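Local structure of VlsE1 (Borreliella burgdorferi, 1L8W) at residues Gly158-Ile163 / Thr229-Ala234; Ser225-Ala230 / Ile272-Ala277. The protein is a variable outer-membrane lipoprotein and surface antigen of the Lyme disease spirochaete, and probably serves evasion of the host immune response by antigenic variation. All blocks are in the same frame, centred on the assembly; numbering follows the deposited sequence.

Contact 1 of 2, residues Gly158-Ile163 / Thr229-Ala234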
loop_
_atom_site.group_PDB
_atom_site.type_symbol
_atom_site.label_atom_id
_atom_site.label_comp_id
_atom_site.label_asym_id
_atom_site.label_seq_id
_atom_site.Cartn_x
_atom_site.Cartn_y
_atom_site.Cartn_z
ATOM N N GLY A 158 6.519 6.769 -5.578
ATOM C CA GLY A 158 7.501 5.725 -5.804
ATOM C C GLY A 158 7.016 4.385 -5.292
ATOM O O GLY A 158 7.220 3.349 -5.922
ATOM N N ILE A 159 6.369 4.392 -4.135
ATOM C CA ILE A 159 5.874 3.143 -3.587
ATOM C C ILE A 159 4.807 2.592 -4.528
ATOM O O ILE A 159 4.776 1.392 -4.807
ATOM C CB ILE A 159 5.321 3.352 -2.159
ATOM C CG1 ILE A 159 6.487 3.646 -1.206
ATOM C CG2 ILE A 159 4.567 2.111 -1.676
ATOM C CD1 ILE A 159 6.060 3.876 0.226
ATOM N N ALA A 160 3.952 3.479 -5.035
ATOM C CA ALA A 160 2.889 3.079 -5.958
ATOM C C ALA A 160 3.467 2.527 -7.269
ATOM O O ALA A 160 3.067 1.456 -7.744
ATOM C CB ALA A 160 1.978 4.270 -6.248
ATOM N N LYS A 161 4.420 3.255 -7.843
ATOM C CA LYS A 161 5.028 2.836 -9.091
ATOM C C LYS A 161 5.726 1.503 -8.909
ATOM O O LYS A 161 5.687 0.647 -9.795
ATOM C CB LYS A 161 6.021 3.890 -9.584
ATOM C CG LYS A 161 6.742 3.499 -10.858
ATOM C CD LYS A 161 7.644 4.619 -11.336
ATOM C CE LYS A 161 8.373 4.234 -12.615
ATOM N NZ LYS A 161 9.236 5.344 -13.102
ATOM N N GLY A 162 6.367 1.327 -7.758
ATOM C CA GLY A 162 7.049 0.074 -7.499
ATOM C C GLY A 162 6.028 -1.044 -7.522
ATOM O O GLY A 162 6.228 -2.074 -8.160
ATOM N N ILE A 163 4.920 -0.825 -6.821
ATOM C CA ILE A 163 3.843 -1.805 -6.759
ATOM C C ILE A 163 3.271 -2.084 -8.148
ATOM O O ILE A 163 2.994 -3.229 -8.484
ATOM C CB ILE A 163 2.725 -1.330 -5.816
ATOM C CG1 ILE A 163 3.253 -1.312 -4.381
ATOM C CG2 ILE A 163 1.508 -2.236 -5.944
ATOM C CD1 ILE A 163 2.216 -0.984 -3.342
ATOM N N THR A 229 -3.805 0.993 -10.423
ATOM C CA THR A 229 -4.530 1.908 -11.307
ATOM C C THR A 229 -4.129 3.342 -11.007
ATOM O O THR A 229 -3.906 4.146 -11.910
ATOM C CB THR A 229 -6.063 1.782 -11.105
ATOM O OG1 THR A 229 -6.468 0.431 -11.347
ATOM C CG2 THR A 229 -6.820 2.702 -12.049
ATOM N N ALA A 230 -4.045 3.659 -9.722
ATOM C CA ALA A 230 -3.674 4.992 -9.291
ATOM C C ALA A 230 -2.328 5.413 -9.874
ATOM O O ALA A 230 -2.177 6.542 -10.329
ATOM C CB ALA A 230 -3.628 5.043 -7.782
ATOM N N ALA A 231 -1.360 4.503 -9.858
ATOM C CA ALA A 231 -0.022 4.786 -10.371
ATOM C C ALA A 231 -0.048 5.221 -11.831
ATOM O O ALA A 231 0.893 5.849 -12.317
ATOM C CB ALA A 231 0.872 3.553 -10.213
ATOM N N ASP A 232 -1.127 4.884 -12.531
ATOM C CA ASP A 232 -1.260 5.239 -13.936
ATOM C C ASP A 232 -1.997 6.557 -14.158
ATOM O O ASP A 232 -2.056 7.053 -15.279
ATOM C CB ASP A 232 -1.949 4.103 -14.694
ATOM C CG ASP A 232 -1.029 2.915 -14.918
ATOM O OD1 ASP A 232 -0.088 3.050 -15.728
ATOM O OD2 ASP A 232 -1.228 1.855 -14.278
ATOM N N ALA A 233 -2.547 7.128 -13.093
ATOM C CA ALA A 233 -3.254 8.400 -13.200
ATOM C C ALA A 233 -2.270 9.485 -13.631
ATOM O O ALA A 233 -1.055 9.292 -13.581
ATOM C CB ALA A 233 -3.887 8.769 -11.856
ATOM N N ALA A 234 -2.794 10.628 -14.052
ATOM C CA ALA A 234 -1.946 11.725 -14.491
ATOM C C ALA A 234 -1.858 12.802 -13.425
ATOM O O ALA A 234 -0.849 13.505 -13.325
ATOM C CB ALA A 234 -2.487 12.313 -15.782
#
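Ala160 and Ala231 form a small apolar contact in the helical body of this lipoprotein, where helix 153-170 meets a type I beta turn from Ala230 to Ala233, at the end region of helix 220-230. No hydrogen bond crosses between the two segments, and their contact buries just 83 Å² in all. The two methyl groups lie side by side, each on the face turned to the other segment, with Ala160 CB 4.2 Å from Ala231 CB. Alanine suits both positions: its single carbon covers the partner while leaving the backbones close, the CA atoms of Ala160 and Ala231 being 5.6 Å apart.

Ala231 is the second residue of the turn, whose backbone holds its CB toward helix 153-170, and the turn is closed by a hydrogen bond of 2.8 Å from Ala233 N to Ala230 O. Beside Ala160, Lys161 adds little but its backbone; all its side-chain torsions are anti (chi1 178°), and the straight chain carries the ammonium group away from the turn, as suits an exposed lysine beside an apolar patch. The contact lies at the border of the interior: Ala160 is buried and also touches Ile248 of helix 247-252, whereas Asp232, next to Ala231, is exposed and forms a long, weak ion pair with Lys164.

The methyl of Ala231 also lies against the peptide between Ala160 and Lys161, 3.9 Å from Ala160 O and 4.3 Å from Lys161 N.

Contact 2 of 2, residues Ser225-Ala230 / Ile272-Ala277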
loop_
_atom_site.group_PDB
_atom_site.type_symbol
_atom_site.label_atom_id
_atom_site.label_comp_id
_atom_site.label_asym_id
_atom_site.label_seq_id
_atom_site.Cartn_x
_atom_site.Cartn_y
_atom_site.Cartn_z
ATOM N N SER A 225 -4.977 -3.580 -6.495
ATOM C CA SER A 225 -5.436 -3.130 -7.804
ATOM C C SER A 225 -5.676 -1.620 -7.812
ATOM O O SER A 225 -5.289 -0.923 -8.753
ATOM C CB SER A 225 -6.722 -3.874 -8.190
ATOM O OG SER A 225 -7.092 -3.602 -9.532
ATOM N N ALA A 226 -6.314 -1.112 -6.763
ATOM C CA ALA A 226 -6.581 0.322 -6.675
ATOM C C ALA A 226 -5.278 1.132 -6.711
ATOM O O ALA A 226 -5.244 2.237 -7.249
ATOM C CB ALA A 226 -7.365 0.641 -5.392
ATOM N N ILE A 227 -4.206 0.588 -6.136
ATOM C CA ILE A 227 -2.928 1.298 -6.139
ATOM C C ILE A 227 -2.288 1.211 -7.522
ATOM O O ILE A 227 -1.708 2.174 -8.016
ATOM C CB ILE A 227 -1.955 0.729 -5.074
ATOM C CG1 ILE A 227 -2.503 1.010 -3.663
ATOM C CG2 ILE A 227 -0.573 1.368 -5.245
ATOM C CD1 ILE A 227 -1.731 0.318 -2.525
ATOM N N VAL A 228 -2.403 0.051 -8.151
ATOM C CA VAL A 228 -1.855 -0.144 -9.486
ATOM C C VAL A 228 -2.481 0.852 -10.476
ATOM O O VAL A 228 -1.774 1.484 -11.268
ATOM C CB VAL A 228 -2.123 -1.576 -9.969
ATOM C CG1 VAL A 228 -1.624 -1.748 -11.384
ATOM C CG2 VAL A 228 -1.440 -2.571 -9.040
ATOM N N THR A 229 -3.805 0.993 -10.423
ATOM C CA THR A 229 -4.530 1.908 -11.307
ATOM C C THR A 229 -4.129 3.342 -11.007
ATOM O O THR A 229 -3.906 4.146 -11.910
ATOM C CB THR A 229 -6.063 1.782 -11.105
ATOM O OG1 THR A 229 -6.468 0.431 -11.347
ATOM C CG2 THR A 229 -6.820 2.702 -12.049
ATOM N N ALA A 230 -4.045 3.659 -9.722
ATOM C CA ALA A 230 -3.674 4.992 -9.291
ATOM C C ALA A 230 -2.328 5.413 -9.874
ATOM O O ALA A 230 -2.177 6.542 -10.329
ATOM C CB ALA A 230 -3.628 5.043 -7.782
ATOM N N ILE A 272 -10.371 4.339 -0.813
ATOM C CA ILE A 272 -10.091 4.865 0.514
ATOM C C ILE A 272 -9.026 3.982 1.172
ATOM O O ILE A 272 -8.029 4.484 1.684
ATOM C CB ILE A 272 -11.354 4.859 1.380
ATOM C CG1 ILE A 272 -12.389 5.800 0.760
ATOM C CG2 ILE A 272 -11.009 5.240 2.805
ATOM C CD1 ILE A 272 -13.729 5.788 1.444
ATOM N N ALA A 273 -9.252 2.671 1.148
ATOM C CA ALA A 273 -8.317 1.708 1.728
ATOM C C ALA A 273 -6.923 1.831 1.092
ATOM O O ALA A 273 -5.904 1.586 1.753
ATOM C CB ALA A 273 -8.854 0.297 1.556
ATOM N N ALA A 274 -6.889 2.215 -0.187
ATOM C CA ALA A 274 -5.633 2.412 -0.908
ATOM C C ALA A 274 -4.938 3.698 -0.457
ATOM O O ALA A 274 -3.713 3.726 -0.299
ATOM C CB ALA A 274 -5.880 2.465 -2.412
ATOM N N ALA A 275 -5.719 4.762 -0.274
ATOM C CA ALA A 275 -5.176 6.048 0.162
ATOM C C ALA A 275 -4.563 5.854 1.532
ATOM O O ALA A 275 -3.515 6.409 1.857
ATOM C CB ALA A 275 -6.290 7.104 0.238
ATOM N N ILE A 276 -5.255 5.049 2.324
ATOM C CA ILE A 276 -4.850 4.725 3.673
ATOM C C ILE A 276 -3.561 3.910 3.701
ATOM O O ILE A 276 -2.622 4.268 4.410
ATOM C CB ILE A 276 -5.989 3.961 4.404
ATOM C CG1 ILE A 276 -7.141 4.935 4.696
ATOM C CG2 ILE A 276 -5.473 3.318 5.672
ATOM C CD1 ILE A 276 -8.323 4.343 5.454
ATOM N N ALA A 277 -3.502 2.835 2.922
ATOM C CA ALA A 277 -2.304 1.992 2.909
ATOM C C ALA A 277 -1.079 2.736 2.384
ATOM O O ALA A 277 0.021 2.570 2.914
ATOM C CB ALA A 277 -2.544 0.729 2.086
#
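Ala274 CB points at helix 220-230 and meets two consecutive side chains there, Ala226 and Ile227. Against Ala226 the encounter is methyl to methyl, each CB aimed at the opposite segment and the two 3.8 Å apart. Against Ile227 it is methyl to chain: the CB bond of the isoleucine does not point at helix 269-281, but its longer branch swings round and brings CG1 to 3.9 Å from Ala274 CB. At that methyl, the directions to Ala226 CB and Ile227 CG1 are close to a right angle apart, and the methyl therefore faces the notch between the two side chains.

The torsion of Ile227 explains the division of labour between its branches. With chi1 at -66°, CG1 lies beside the backbone N and anti to the carbonyl carbon, the position from which it reaches Ala274. From there the branch is extended, and CD1 continues to 4.7 Å from Ala277 CB, one helical turn beyond Ala274. CG2, anti to the backbone N, is the branch given to helix 153-170, where Ile227 packs on Ala160 and Ile163.

This is alanine-mediated helix packing in the interior of a mainly helical body with long loops, and the three touching residues are all buried. Small residues let the helices come near, so that Ile227 CA and Ala274 CA are 6.0 Å apart; the isoleucine, longer than alanine, extends the apolar contact toward Ala277. With no hydrogen bond between the segments, the backbone polar groups are used within each helix, as in the bond from Ala230 N to Ala226 O.

Ala274 also meets Pro247 of helix 247-252. Away from this contact, Ile272 and Ile276 pack on helix 205-216, and Ala275 touches Ala250.

The two contacts have helix 220-230 in common and share Thr229 and Ala230, with centres about 9 Å apart. Along the chain the order is 158-163, then 225-234, then 272-277, so helix 220-230 and the turn after it pack on an earlier and a later helix. Contact 2 is the more deeply buried, whereas contact 1 reaches toward the surface. Ile227 joins them directly: its CG2 branch lies 3.9 Å from Ala160 CA and also packs on Ile163 CD1. Helices 153-170 and 269-281, almost a hundred residues apart in sequence, are thereby linked through one short helix in the apolar interior of the antigen.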